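Local coordinates for protein phosphatase (Thermotoga maritima, PDB 1NF2) that probably hydrolyses phosphate esters using a bound magnesium ion, as a haloacid dehalogenase (HAD) family phosphatase with a substrate-binding domain beside its catalytic core, at residues A[43-48]-A[67-72]; A[100-105]-A[138-143]; A[108-113]-A[117-122]; A[217-222]-A[239-244]; A[229-234]-A[252-257]. All coordinates share one frame; numbering follows the deposited sequence.

Contact 1: A[43-48]-A[67-72]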
# COMPACT_ATOMS: atom_id res chain seq x y z
N ARG A 43 -2.86 -1.10 0.28
CA ARG A 43 -4.28 -0.96 0.64
C ARG A 43 -4.56 0.38 1.34
O ARG A 43 -3.64 1.10 1.71
CB ARG A 43 -4.71 -2.12 1.54
CG ARG A 43 -4.27 -3.50 1.02
CD ARG A 43 -4.73 -4.65 1.92
NE ARG A 43 -6.07 -5.11 1.57
CZ ARG A 43 -6.32 -6.15 0.79
NH1 ARG A 43 -5.33 -6.87 0.27
NH2 ARG A 43 -7.58 -6.48 0.51
N MET A 44 -5.85 0.70 1.50
CA MET A 44 -6.28 1.93 2.15
C MET A 44 -5.74 1.97 3.59
O MET A 44 -5.35 0.94 4.14
CB MET A 44 -7.82 2.01 2.18
CG MET A 44 -8.52 2.02 0.81
SD MET A 44 -10.35 1.99 0.90
CE MET A 44 -10.60 3.45 1.69
N LEU A 45 -5.71 3.15 4.20
CA LEU A 45 -5.21 3.28 5.56
C LEU A 45 -6.12 2.54 6.53
O LEU A 45 -5.65 1.80 7.41
CB LEU A 45 -5.13 4.75 5.97
CG LEU A 45 -4.19 5.23 7.10
CD1 LEU A 45 -4.95 6.19 7.99
CD2 LEU A 45 -3.64 4.07 7.90
N VAL A 46 -7.43 2.73 6.38
CA VAL A 46 -8.39 2.07 7.25
C VAL A 46 -8.31 0.56 7.16
O VAL A 46 -8.38 -0.13 8.18
CB VAL A 46 -9.85 2.50 6.93
CG1 VAL A 46 -10.12 3.86 7.50
CG2 VAL A 46 -10.07 2.50 5.42
N SER A 47 -8.15 0.04 5.95
CA SER A 47 -8.05 -1.40 5.76
C SER A 47 -6.82 -1.94 6.48
O SER A 47 -6.86 -3.02 7.09
CB SER A 47 -7.94 -1.74 4.27
OG SER A 47 -9.06 -1.25 3.55
N THR A 48 -5.73 -1.18 6.42
CA THR A 48 -4.48 -1.59 7.05
C THR A 48 -4.57 -1.51 8.57
O THR A 48 -4.16 -2.44 9.26
CB THR A 48 -3.31 -0.72 6.53
OG1 THR A 48 -3.30 -0.75 5.09
CG2 THR A 48 -1.97 -1.24 7.06
N GLY A 67 2.80 4.07 -0.03
CA GLY A 67 3.71 5.18 0.18
C GLY A 67 3.13 6.58 0.29
O GLY A 67 3.83 7.50 0.75
N ALA A 68 1.87 6.77 -0.11
CA ALA A 68 1.24 8.08 -0.07
C ALA A 68 0.89 8.50 1.36
O ALA A 68 0.86 9.70 1.67
CB ALA A 68 -0.02 8.10 -0.94
N ILE A 69 0.62 7.53 2.22
CA ILE A 69 0.31 7.84 3.61
C ILE A 69 1.25 7.20 4.62
O ILE A 69 1.58 6.02 4.51
CB ILE A 69 -1.14 7.42 3.95
CG1 ILE A 69 -2.12 8.38 3.25
CG2 ILE A 69 -1.36 7.43 5.46
CD1 ILE A 69 -3.55 8.23 3.68
N VAL A 70 1.69 8.01 5.58
CA VAL A 70 2.55 7.53 6.66
C VAL A 70 1.79 7.91 7.93
O VAL A 70 1.48 9.08 8.15
CB VAL A 70 3.94 8.20 6.67
CG1 VAL A 70 4.74 7.74 7.88
CG2 VAL A 70 4.69 7.85 5.40
N TYR A 71 1.47 6.91 8.74
CA TYR A 71 0.71 7.12 9.96
C TYR A 71 1.45 6.66 11.22
O TYR A 71 2.13 5.63 11.22
CB TYR A 71 -0.63 6.39 9.83
CG TYR A 71 -1.33 6.04 11.12
CD1 TYR A 71 -0.87 4.99 11.93
CD2 TYR A 71 -2.46 6.74 11.54
CE1 TYR A 71 -1.53 4.63 13.11
CE2 TYR A 71 -3.14 6.39 12.71
CZ TYR A 71 -2.66 5.34 13.49
OH TYR A 71 -3.33 5.00 14.64
N LEU A 72 1.31 7.44 12.29
CA LEU A 72 1.91 7.12 13.59
C LEU A 72 0.76 7.02 14.60
O LEU A 72 -0.09 7.91 14.66
CB LEU A 72 2.89 8.21 14.05
CG LEU A 72 4.24 8.26 13.34
CD1 LEU A 72 5.14 9.31 13.99
CD2 LEU A 72 4.90 6.90 13.41

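Contact 2: A[100-105]-A[138-143]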
# COMPACT_ATOMS: atom_id res chain seq x y z
N VAL A 100 -16.79 7.22 -18.89
CA VAL A 100 -16.12 6.07 -18.30
C VAL A 100 -16.63 5.85 -16.89
O VAL A 100 -17.42 6.64 -16.37
CB VAL A 100 -14.60 6.28 -18.23
CG1 VAL A 100 -14.03 6.48 -19.63
CG2 VAL A 100 -14.30 7.49 -17.36
N HIS A 101 -16.20 4.76 -16.27
CA HIS A 101 -16.60 4.45 -14.90
C HIS A 101 -15.40 4.69 -13.99
O HIS A 101 -14.45 3.90 -13.94
CB HIS A 101 -17.08 3.00 -14.81
CG HIS A 101 -18.39 2.77 -15.50
ND1 HIS A 101 -19.55 3.43 -15.15
CD2 HIS A 101 -18.72 1.96 -16.54
CE1 HIS A 101 -20.53 3.04 -15.95
NE2 HIS A 101 -20.05 2.15 -16.79
N TRP A 102 -15.44 5.81 -13.28
CA TRP A 102 -14.35 6.17 -12.40
C TRP A 102 -14.80 6.32 -10.95
O TRP A 102 -15.96 6.62 -10.67
CB TRP A 102 -13.70 7.47 -12.86
CG TRP A 102 -14.63 8.63 -12.87
CD1 TRP A 102 -15.63 8.88 -13.77
CD2 TRP A 102 -14.66 9.71 -11.93
NE1 TRP A 102 -16.27 10.05 -13.46
CE2 TRP A 102 -15.70 10.59 -12.33
CE3 TRP A 102 -13.91 10.03 -10.79
CZ2 TRP A 102 -16.00 11.76 -11.64
CZ3 TRP A 102 -14.21 11.20 -10.10
CH2 TRP A 102 -15.25 12.05 -10.52
N GLN A 103 -13.84 6.11 -10.05
CA GLN A 103 -14.06 6.20 -8.62
C GLN A 103 -12.90 7.01 -8.04
O GLN A 103 -11.86 7.15 -8.68
CB GLN A 103 -14.09 4.80 -8.02
CG GLN A 103 -12.97 3.90 -8.51
CD GLN A 103 -13.12 2.47 -8.02
OE1 GLN A 103 -14.14 1.83 -8.27
NE2 GLN A 103 -12.10 1.97 -7.34
N ALA A 104 -13.08 7.54 -6.84
CA ALA A 104 -12.02 8.34 -6.23
C ALA A 104 -11.80 8.00 -4.76
O ALA A 104 -12.74 7.71 -4.03
CB ALA A 104 -12.35 9.83 -6.37
N TYR A 105 -10.54 8.06 -4.34
CA TYR A 105 -10.16 7.80 -2.96
C TYR A 105 -9.95 9.16 -2.30
O TYR A 105 -8.94 9.82 -2.52
CB TYR A 105 -8.87 6.99 -2.91
CG TYR A 105 -9.06 5.53 -3.25
CD1 TYR A 105 -9.42 4.61 -2.26
CD2 TYR A 105 -8.89 5.06 -4.55
CE1 TYR A 105 -9.60 3.26 -2.56
CE2 TYR A 105 -9.06 3.71 -4.86
CZ TYR A 105 -9.41 2.82 -3.85
OH TYR A 105 -9.57 1.48 -4.13
N GLU A 138 -17.32 17.40 -8.01
CA GLU A 138 -17.13 18.55 -7.13
C GLU A 138 -16.33 18.18 -5.89
O GLU A 138 -15.47 18.94 -5.43
CB GLU A 138 -18.48 19.15 -6.70
CG GLU A 138 -18.35 20.12 -5.52
CD GLU A 138 -19.64 20.89 -5.21
OE1 GLU A 138 -20.71 20.26 -5.12
OE2 GLU A 138 -19.56 22.12 -5.03
N LEU A 139 -16.62 17.00 -5.34
CA LEU A 139 -15.94 16.50 -4.16
C LEU A 139 -14.42 16.50 -4.41
O LEU A 139 -13.65 17.07 -3.64
CB LEU A 139 -16.44 15.08 -3.84
CG LEU A 139 -16.29 14.53 -2.42
CD1 LEU A 139 -17.05 15.41 -1.48
CD2 LEU A 139 -16.85 13.11 -2.34
N VAL A 140 -14.01 15.86 -5.50
CA VAL A 140 -12.60 15.77 -5.85
C VAL A 140 -12.00 17.12 -6.22
O VAL A 140 -11.01 17.55 -5.64
CB VAL A 140 -12.38 14.81 -7.04
CG1 VAL A 140 -10.91 14.81 -7.44
CG2 VAL A 140 -12.82 13.41 -6.67
N SER A 141 -12.62 17.78 -7.19
CA SER A 141 -12.14 19.08 -7.66
C SER A 141 -11.89 20.09 -6.55
O SER A 141 -11.14 21.05 -6.74
CB SER A 141 -13.14 19.66 -8.67
OG SER A 141 -13.23 18.85 -9.83
N LYS A 142 -12.50 19.87 -5.39
CA LYS A 142 -12.33 20.79 -4.28
C LYS A 142 -11.72 20.18 -3.02
O LYS A 142 -11.39 20.90 -2.07
CB LYS A 142 -13.69 21.43 -3.94
CG LYS A 142 -13.77 22.05 -2.55
CD LYS A 142 -14.94 23.01 -2.41
CE LYS A 142 -14.67 24.31 -3.15
NZ LYS A 142 -15.69 25.35 -2.83
N MET A 143 -11.54 18.87 -2.99
CA MET A 143 -10.98 18.25 -1.79
C MET A 143 -9.69 17.49 -2.05
O MET A 143 -8.96 17.17 -1.11
CB MET A 143 -12.02 17.32 -1.18
CG MET A 143 -11.83 17.05 0.30
SD MET A 143 -13.41 17.20 1.15
CE MET A 143 -14.42 16.36 0.03

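Contact 3: A[108-113]-A[117-122]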
# COMPACT_ATOMS: atom_id res chain seq x y z
N ASP A 108 -9.50 8.77 2.69
CA ASP A 108 -9.66 7.38 3.11
C ASP A 108 -11.05 6.79 2.94
O ASP A 108 -11.47 5.95 3.73
CB ASP A 108 -9.19 7.23 4.56
CG ASP A 108 -8.42 5.95 4.79
OD1 ASP A 108 -7.77 5.47 3.83
OD2 ASP A 108 -8.46 5.43 5.92
N VAL A 109 -11.77 7.24 1.91
CA VAL A 109 -13.10 6.73 1.61
C VAL A 109 -13.21 6.55 0.10
O VAL A 109 -12.84 7.44 -0.67
CB VAL A 109 -14.22 7.70 2.08
CG1 VAL A 109 -15.60 7.12 1.74
CG2 VAL A 109 -14.12 7.93 3.58
N LEU A 110 -13.69 5.39 -0.34
CA LEU A 110 -13.82 5.12 -1.76
C LEU A 110 -15.19 5.61 -2.23
O LEU A 110 -16.21 5.23 -1.66
CB LEU A 110 -13.71 3.62 -2.06
CG LEU A 110 -13.11 3.18 -3.40
CD1 LEU A 110 -13.46 1.72 -3.64
CD2 LEU A 110 -13.62 4.03 -4.54
N TYR A 111 -15.19 6.46 -3.25
CA TYR A 111 -16.42 7.00 -3.81
C TYR A 111 -16.53 6.57 -5.27
O TYR A 111 -15.52 6.38 -5.95
CB TYR A 111 -16.42 8.53 -3.77
CG TYR A 111 -16.51 9.15 -2.40
CD1 TYR A 111 -17.74 9.47 -1.84
CD2 TYR A 111 -15.36 9.43 -1.67
CE1 TYR A 111 -17.82 10.08 -0.58
CE2 TYR A 111 -15.43 10.03 -0.41
CZ TYR A 111 -16.66 10.35 0.12
OH TYR A 111 -16.72 10.95 1.36
N SER A 112 -17.76 6.41 -5.74
CA SER A 112 -18.03 6.05 -7.13
C SER A 112 -19.17 6.93 -7.60
O SER A 112 -20.13 7.16 -6.87
CB SER A 112 -18.43 4.58 -7.25
OG SER A 112 -18.55 4.21 -8.62
N GLU A 113 -19.07 7.43 -8.83
CA GLU A 113 -20.10 8.30 -9.37
C GLU A 113 -21.43 7.58 -9.52
O GLU A 113 -22.48 8.10 -9.14
CB GLU A 113 -19.67 8.84 -10.73
CG GLU A 113 -19.79 10.34 -10.85
CD GLU A 113 -19.41 10.84 -12.23
OE1 GLU A 113 -19.24 12.07 -12.39
OE2 GLU A 113 -19.31 10.00 -13.16
N GLU A 117 -22.24 -2.34 -11.74
CA GLU A 117 -21.65 -3.66 -11.49
C GLU A 117 -20.13 -3.61 -11.40
O GLU A 117 -19.52 -4.43 -10.71
CB GLU A 117 -22.07 -4.62 -12.61
CG GLU A 117 -23.57 -4.70 -12.82
CD GLU A 117 -24.15 -3.44 -13.44
OE1 GLU A 117 -25.39 -3.28 -13.42
OE2 GLU A 117 -23.37 -2.61 -13.97
N GLU A 118 -19.52 -2.66 -12.09
CA GLU A 118 -18.07 -2.51 -12.07
C GLU A 118 -17.60 -2.27 -10.63
O GLU A 118 -16.76 -3.01 -10.11
CB GLU A 118 -17.63 -1.33 -12.95
CG GLU A 118 -17.48 -1.63 -14.44
CD GLU A 118 -18.79 -1.98 -15.12
OE1 GLU A 118 -19.73 -1.16 -15.06
OE2 GLU A 118 -18.87 -3.06 -15.73
N ILE A 119 -18.15 -1.24 -10.00
CA ILE A 119 -17.78 -0.90 -8.63
C ILE A 119 -18.08 -2.02 -7.64
O ILE A 119 -17.26 -2.34 -6.78
CB ILE A 119 -18.49 0.40 -8.17
CG1 ILE A 119 -18.09 0.74 -6.74
CG2 ILE A 119 -19.99 0.25 -8.26
CD1 ILE A 119 -16.62 1.01 -6.57
N LYS A 120 -19.26 -2.63 -7.77
CA LYS A 120 -19.65 -3.71 -6.88
C LYS A 120 -18.60 -4.82 -6.84
O LYS A 120 -18.15 -5.24 -5.77
CB LYS A 120 -21.00 -4.29 -7.31
CG LYS A 120 -22.16 -3.31 -7.26
CD LYS A 120 -23.46 -3.96 -7.71
CE LYS A 120 -24.63 -2.98 -7.69
NZ LYS A 120 -24.90 -2.43 -6.32
N SER A 121 -18.21 -5.29 -8.02
CA SER A 121 -17.23 -6.36 -8.14
C SER A 121 -15.82 -5.95 -7.71
O SER A 121 -15.04 -6.80 -7.27
CB SER A 121 -17.19 -6.87 -9.58
OG SER A 121 -16.15 -7.82 -9.74
N TYR A 122 -15.48 -4.67 -7.85
CA TYR A 122 -14.15 -4.24 -7.46
C TYR A 122 -14.02 -4.17 -5.94
O TYR A 122 -13.02 -4.62 -5.38
CB TYR A 122 -13.81 -2.86 -8.06
CG TYR A 122 -12.58 -2.23 -7.44
CD1 TYR A 122 -12.67 -1.46 -6.27
CD2 TYR A 122 -11.31 -2.46 -7.97
CE1 TYR A 122 -11.53 -0.94 -5.65
CE2 TYR A 122 -10.16 -1.95 -7.36
CZ TYR A 122 -10.29 -1.20 -6.20
OH TYR A 122 -9.16 -0.72 -5.57

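Contact 4: A[217-222]-A[239-244]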
# COMPACT_ATOMS: atom_id res chain seq x y z
N ASN A 217 6.78 -3.26 -5.62
CA ASN A 217 6.48 -2.16 -4.71
C ASN A 217 7.37 -2.17 -3.46
O ASN A 217 7.74 -1.11 -2.95
CB ASN A 217 5.02 -2.23 -4.25
CG ASN A 217 4.03 -1.73 -5.30
OD1 ASN A 217 2.82 -1.94 -5.16
ND2 ASN A 217 4.54 -1.07 -6.33
N ASP A 218 7.68 -3.36 -2.96
CA ASP A 218 8.49 -3.52 -1.74
C ASP A 218 9.99 -3.36 -2.02
O ASP A 218 10.76 -3.01 -1.13
CB ASP A 218 8.24 -4.91 -1.12
CG ASP A 218 6.81 -5.10 -0.69
OD1 ASP A 218 6.34 -6.27 -0.71
OD2 ASP A 218 6.15 -4.10 -0.32
N LEU A 219 10.38 -3.63 -3.25
CA LEU A 219 11.76 -3.50 -3.67
C LEU A 219 12.31 -2.12 -3.28
O LEU A 219 13.49 -1.96 -2.96
CB LEU A 219 11.82 -3.71 -5.19
CG LEU A 219 13.11 -4.10 -5.90
CD1 LEU A 219 13.71 -5.35 -5.27
CD2 LEU A 219 12.78 -4.35 -7.37
N PHE A 220 11.44 -1.12 -3.31
CA PHE A 220 11.82 0.25 -2.95
C PHE A 220 12.24 0.34 -1.48
O PHE A 220 13.11 1.13 -1.14
CB PHE A 220 10.66 1.22 -3.22
CG PHE A 220 10.41 1.49 -4.69
CD1 PHE A 220 11.22 2.38 -5.39
CD2 PHE A 220 9.37 0.86 -5.36
CE1 PHE A 220 10.97 2.65 -6.75
CE2 PHE A 220 9.12 1.11 -6.71
CZ PHE A 220 9.92 2.02 -7.41
N MET A 221 11.61 -0.46 -0.61
CA MET A 221 11.93 -0.44 0.81
C MET A 221 13.29 -1.07 1.11
O MET A 221 13.96 -0.69 2.07
CB MET A 221 10.85 -1.17 1.63
CG MET A 221 9.50 -0.44 1.66
SD MET A 221 8.32 -1.06 2.88
CE MET A 221 8.21 0.19 3.81
N PHE A 222 13.69 -2.03 0.28
CA PHE A 222 14.96 -2.71 0.45
C PHE A 222 16.15 -1.77 0.55
O PHE A 222 17.08 -2.01 1.33
CB PHE A 222 15.20 -3.67 -0.72
CG PHE A 222 14.58 -5.03 -0.53
CD1 PHE A 222 14.88 -6.06 -1.40
CD2 PHE A 222 13.70 -5.27 0.52
CE1 PHE A 222 14.33 -7.32 -1.24
CE2 PHE A 222 13.14 -6.53 0.69
CZ PHE A 222 13.46 -7.55 -0.19
N LYS A 239 13.84 -11.58 -5.00
CA LYS A 239 14.69 -12.56 -4.35
C LYS A 239 16.16 -12.25 -4.59
O LYS A 239 16.99 -12.39 -3.68
CB LYS A 239 14.36 -13.96 -4.84
CG LYS A 239 12.93 -14.36 -4.53
CD LYS A 239 12.75 -15.86 -4.47
CE LYS A 239 11.90 -16.36 -5.62
NZ LYS A 239 11.30 -17.67 -5.29
N GLU A 240 16.48 -11.83 -5.81
CA GLU A 240 17.85 -11.52 -6.17
C GLU A 240 18.39 -10.27 -5.48
O GLU A 240 19.59 -10.06 -5.43
CB GLU A 240 17.97 -11.37 -7.70
CG GLU A 240 17.54 -12.62 -8.45
CD GLU A 240 17.63 -12.45 -9.95
OE1 GLU A 240 17.07 -11.47 -10.48
OE2 GLU A 240 18.26 -13.31 -10.60
N ALA A 241 17.49 -9.45 -4.95
CA ALA A 241 17.91 -8.23 -4.26
C ALA A 241 17.87 -8.43 -2.76
O ALA A 241 18.33 -7.57 -2.00
CB ALA A 241 16.99 -7.07 -4.64
N SER A 242 17.33 -9.55 -2.31
CA SER A 242 17.22 -9.83 -0.89
C SER A 242 18.51 -10.43 -0.34
O SER A 242 19.43 -10.74 -1.09
CB SER A 242 16.09 -10.83 -0.62
OG SER A 242 16.50 -12.13 -1.01
N ASP A 243 18.55 -10.61 0.97
CA ASP A 243 19.70 -11.24 1.63
C ASP A 243 19.34 -12.69 1.89
O ASP A 243 20.17 -13.59 1.73
CB ASP A 243 19.99 -10.55 2.96
CG ASP A 243 20.60 -9.19 2.78
OD1 ASP A 243 21.68 -9.11 2.16
OD2 ASP A 243 20.00 -8.20 3.25
N ILE A 244 18.09 -12.90 2.29
CA ILE A 244 17.59 -14.23 2.63
C ILE A 244 16.21 -14.43 2.01
O ILE A 244 15.40 -13.50 1.97
CB ILE A 244 17.40 -14.39 4.17
CG1 ILE A 244 18.69 -14.00 4.90
CG2 ILE A 244 17.00 -15.82 4.49
CD1 ILE A 244 19.87 -14.92 4.63

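Contact 5: A[229-234]-A[252-257]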
# COMPACT_ATOMS: atom_id res chain seq x y z
N VAL A 229 14.64 -9.52 3.43
CA VAL A 229 14.05 -10.85 3.35
C VAL A 229 12.96 -10.93 2.29
O VAL A 229 11.98 -10.19 2.35
CB VAL A 229 13.42 -11.27 4.71
CG1 VAL A 229 12.99 -12.74 4.65
CG2 VAL A 229 14.41 -11.04 5.85
N ALA A 230 13.14 -11.82 1.33
CA ALA A 230 12.17 -12.03 0.26
C ALA A 230 11.35 -13.26 0.59
O ALA A 230 11.88 -14.25 1.09
CB ALA A 230 12.88 -12.24 -1.07
N MET A 231 10.05 -13.20 0.32
CA MET A 231 9.19 -14.34 0.57
C MET A 231 9.51 -15.35 -0.53
O MET A 231 9.99 -14.96 -1.60
CB MET A 231 7.71 -13.91 0.50
CG MET A 231 7.31 -12.90 1.57
SD MET A 231 7.93 -13.36 3.24
CE MET A 231 6.93 -12.87 4.12
N GLU A 232 9.29 -16.63 -0.28
CA GLU A 232 9.57 -17.63 -1.31
C GLU A 232 8.68 -17.40 -2.55
O GLU A 232 9.04 -17.76 -3.66
CB GLU A 232 9.35 -19.05 -0.79
CG GLU A 232 9.61 -20.10 -1.86
CD GLU A 232 9.49 -21.54 -1.37
OE1 GLU A 232 9.47 -22.45 -2.24
OE2 GLU A 232 9.42 -21.78 -0.14
N ASN A 233 7.51 -16.81 -2.34
CA ASN A 233 6.60 -16.54 -3.44
C ASN A 233 6.92 -15.22 -4.16
O ASN A 233 6.22 -14.83 -5.09
CB ASN A 233 5.16 -16.50 -2.91
CG ASN A 233 5.06 -15.78 -1.59
OD1 ASN A 233 5.56 -16.26 -0.57
ND2 ASN A 233 4.42 -14.61 -1.59
N ALA A 234 7.99 -14.54 -3.74
CA ALA A 234 8.37 -13.26 -4.35
C ALA A 234 8.78 -13.40 -5.80
O ALA A 234 9.20 -14.48 -6.22
CB ALA A 234 9.52 -12.63 -3.56
N SER A 252 4.53 -19.77 7.30
CA SER A 252 4.75 -18.66 8.20
C SER A 252 6.18 -18.28 7.88
O SER A 252 7.07 -18.34 8.73
CB SER A 252 4.60 -19.10 9.66
OG SER A 252 3.24 -19.42 9.94
N GLY A 253 6.37 -17.93 6.60
CA GLY A 253 7.68 -17.56 6.10
C GLY A 253 8.31 -16.48 6.96
O GLY A 253 9.52 -16.50 7.17
N VAL A 254 7.49 -15.55 7.43
CA VAL A 254 7.98 -14.47 8.27
C VAL A 254 8.59 -15.00 9.57
O VAL A 254 9.73 -14.65 9.90
CB VAL A 254 6.84 -13.49 8.63
CG1 VAL A 254 7.35 -12.42 9.58
CG2 VAL A 254 6.29 -12.85 7.36
N SER A 255 7.84 -15.83 10.29
CA SER A 255 8.32 -16.41 11.54
C SER A 255 9.60 -17.20 11.35
O SER A 255 10.53 -17.09 12.15
CB SER A 255 7.27 -17.36 12.14
OG SER A 255 6.18 -16.66 12.71
N TYR A 256 9.65 -17.98 10.28
CA TYR A 256 10.81 -18.82 10.00
C TYR A 256 12.14 -18.08 10.06
O TYR A 256 13.13 -18.63 10.54
CB TYR A 256 10.62 -19.50 8.64
CG TYR A 256 11.57 -20.64 8.39
CD1 TYR A 256 12.82 -20.43 7.80
CD2 TYR A 256 11.22 -21.95 8.74
CE1 TYR A 256 13.69 -21.49 7.56
CE2 TYR A 256 12.09 -23.02 8.51
CZ TYR A 256 13.32 -22.78 7.92
OH TYR A 256 14.19 -23.83 7.70
N VAL A 257 12.17 -16.84 9.58
CA VAL A 257 13.40 -16.05 9.60
C VAL A 257 13.41 -15.12 10.81
O VAL A 257 14.44 -14.89 11.44
CB VAL A 257 13.55 -15.20 8.31
CG1 VAL A 257 14.60 -14.09 8.52
CG2 VAL A 257 13.97 -16.08 7.15

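Contact 1: A[43-48]-A[67-72]
Leu45 lies against Ile69 and Tyr71, joining the first turn of helix 45-55 to strand 69-72 through a purely apolar contact. Its branch carbon makes the closest approach: Leu45 CG sits 3.9 Å from Ile69 CG2, and the two side chains cross at about a right angle. Both groups are placed by their first torsions, with Leu45 CG anti to the backbone N (chi1 -157°) and the Ile69 CG2 branch likewise anti to its own. Further along the strand, Leu45 CD2 reaches the base of the tyrosine, 4.3 Å from Tyr71 CB, while CD1 approaches the ring obliquely. The ring's far end is held by a hydrogen bond between Tyr71 OH and Thr59 OG1. Leu45 also rests on Ala64 of strand 62-64. Behind the apolar layer, the helix start is fixed by polar bonds. Met44 occupies the N-cap, and its carbonyl O takes Thr48 OG1 at 2.8 Å and Thr48 N at 3.1 Å from opposite faces of its plane. Asp108 OD1 accepts a hydrogen bond from Leu45 N, and Arg43 NH1 forms a salt bridge to Asp10, a magnesium ligand. On the strand side, Ala68 and Ile69 together face Ala64, a classic beta bulge just where strand 69-72 begins. The arrangement is helix-on-sheet packing in the alpha/beta core of a HAD-type phosphatase.

Contact 2: A[100-105]-A[138-143]
Trp102 is the first residue of segment 100-105 to meet Val140 of helix 136-143. With chi1 at 61°, its indole stands between the backbone N and the carbonyl carbon and turns its six-membered ring to the helix, so that CZ3 comes within 4.3 Å of Val140 CG2. The methyl lies at the edge of the ring, near its plane. Gln103 turns to the other face of the strand, where it packs on Ile119 and Tyr122. At Ala104 the strand faces the helix again, and here the approach is closer: Ala104 CB is 3.6 Å from the same Val140 CG2, the branch that lies anti to the carbonyl carbon. One methyl of one valine therefore fills the angle between the indole edge and the small alanine, and no hydrogen bond crosses the contact. Helix 85-95 flanks both partners, with Ile92 against Trp102 and Ala88 against Val140, while strand 102-105 runs antiparallel to its two neighbours, strands 110-112 and 147-151.

Contact 3: A[108-113]-A[117-122]
Within the beta-alpha-beta unit formed by strand 110-112, helix 117-125 and strand 130-132, Leu110 and Ser112 face Ile119 and Tyr122 of the helix. The strand and helix segments run nearly antiparallel, at 160°, with their axes 10.2 Å apart. Leu110 CD1 makes the aromatic contact, 3.9 Å from Tyr122 CE1, coming at the edge of the ring and near its plane. The same methyl lies 4.4 Å from Ile119 CD1, so it bridges one turn of the helix. Two residues on, Ser112 lies alongside the isoleucine: Ser112 CB is 3.9 Å from Ile119 CG1, and Ser112 OG is 3.8 Å from Ile119 CB. Ile119 CG1 extends anti to the backbone N (chi1 180°), which carries the chain over the serine. Although it packs on carbon, the buried Ser112 hydroxyl is satisfied by Lys114 O in the connecting loop. Tyr122 is pinned at its far end by a hydrogen bond between its OH and that of Tyr105, and its ring meets Tyr181 edge-to-face. Both strands of the unit are parallel neighbours in the six-stranded sheet, so the helix follows the usual beta-alpha-beta crossover, packed across one face of that sheet.

Contact 4: A[217-222]-A[239-244]
Apolar contacts come first: Leu219 and Phe222, one turn apart on helix 216-222, receive Ala241 of helix 236-241. Leu219 CD1 is 3.8 Å from Ala241 CB, and that methyl also lies 4.0 Å from Phe222 CD1, at the edge of the ring and in its plane. The ring then runs on along the backbone, which it meets obliquely, with Phe222 CD1 3.8 Å from Ala241 O and Phe222 CE1 3.8 Å from Ser242 CA. With a residue as small as alanine at Phe222, the ring's place beside Ala241 and Ser242 is likely to become a gap, leaving the Ala241 methyl with Leu219 alone of the two. No hydrogen bond crosses between the segments. Within 239-244, Lys239 O accepts both Ser242 OG, at 2.7 Å, and Ser242 N, at 3.2 Å, the two donors arriving from the same face of the carbonyl plane. This double grip holds the Ser242 side chain against the preceding turn, while Arg228 NE takes up Ala241 O. Asp218, known to bind magnesium but not coordinating it in this chain, accepts hydrogen bonds from Asp214 N and Asn215 N and pairs with Lys191. The segments thus meet through nonpolar packing, and their polar groups pair within a segment or with other neighbours.

Contact 5: A[229-234]-A[252-257]
Met231, Val229 and Val257 carry the greater part of this contact between the end of strand 227-230 and helix 253-258. Met231 points its methyl at the helix, toward Val254 CG2; the modelled 3.3 Å between Met231 CE and Val254 CG2 is too tight to trust in detail, and the exact position of the methyl is doubtful. The chain gets there by bending: CG is anti to the carbonyl carbon (chi1 -64°), and chi2 of -45° folds the sulfur back, so that the methionine and valine cross at a slant. Val229 and Val257 form the second point of contact, reaching tip to tip with Val229 CG2 4.1 Å from Val257 CG1. Each valine presents a different branch, as Val229 CG2 is anti to its carbonyl carbon whereas Val257 CG1 is anti to its backbone N. No hydrogen bond joins the two segments. Met231 also opens a type I turn, closed by Ala234 N bonding to Met231 O at 3.0 Å, and Asn233 within that turn ties to Gly11 O and Asn249 N. The methionine side chain lies about 4 Å from that of Asp214, and so sits next to a magnesium ligand, about 8 Å from the ion. Strand 227-230 runs parallel between strands 209-213 and 244-245, with Val229 and Val254 both on Phe212, while Val254 also touches Asp24 of helix 22-31.

How the contacts relate
From the N terminus, contact 1 closes first, folding helix 45-55 back onto strand 69-72 in the eight-stranded core sheet. The chain then enters the six-stranded domain, where contact 2 spans a long loop and contact 3 sits wholly inside it; their strands 102-105 and 110-112 are neighbours, joined by Ala104 N to Tyr111 O. Contact 1 touches this domain where Met44 packs on Tyr105. Back in the core, contact 4 closes the loop from helix 216-222 to helix 236-241, and contact 5 that from strand 227-230 to helix 253-258. These two cross, their segments alternating, and Ile244 O bonds to Ala230 N between them. They lie on the opposite side of the chain's centre from contacts 2 and 3.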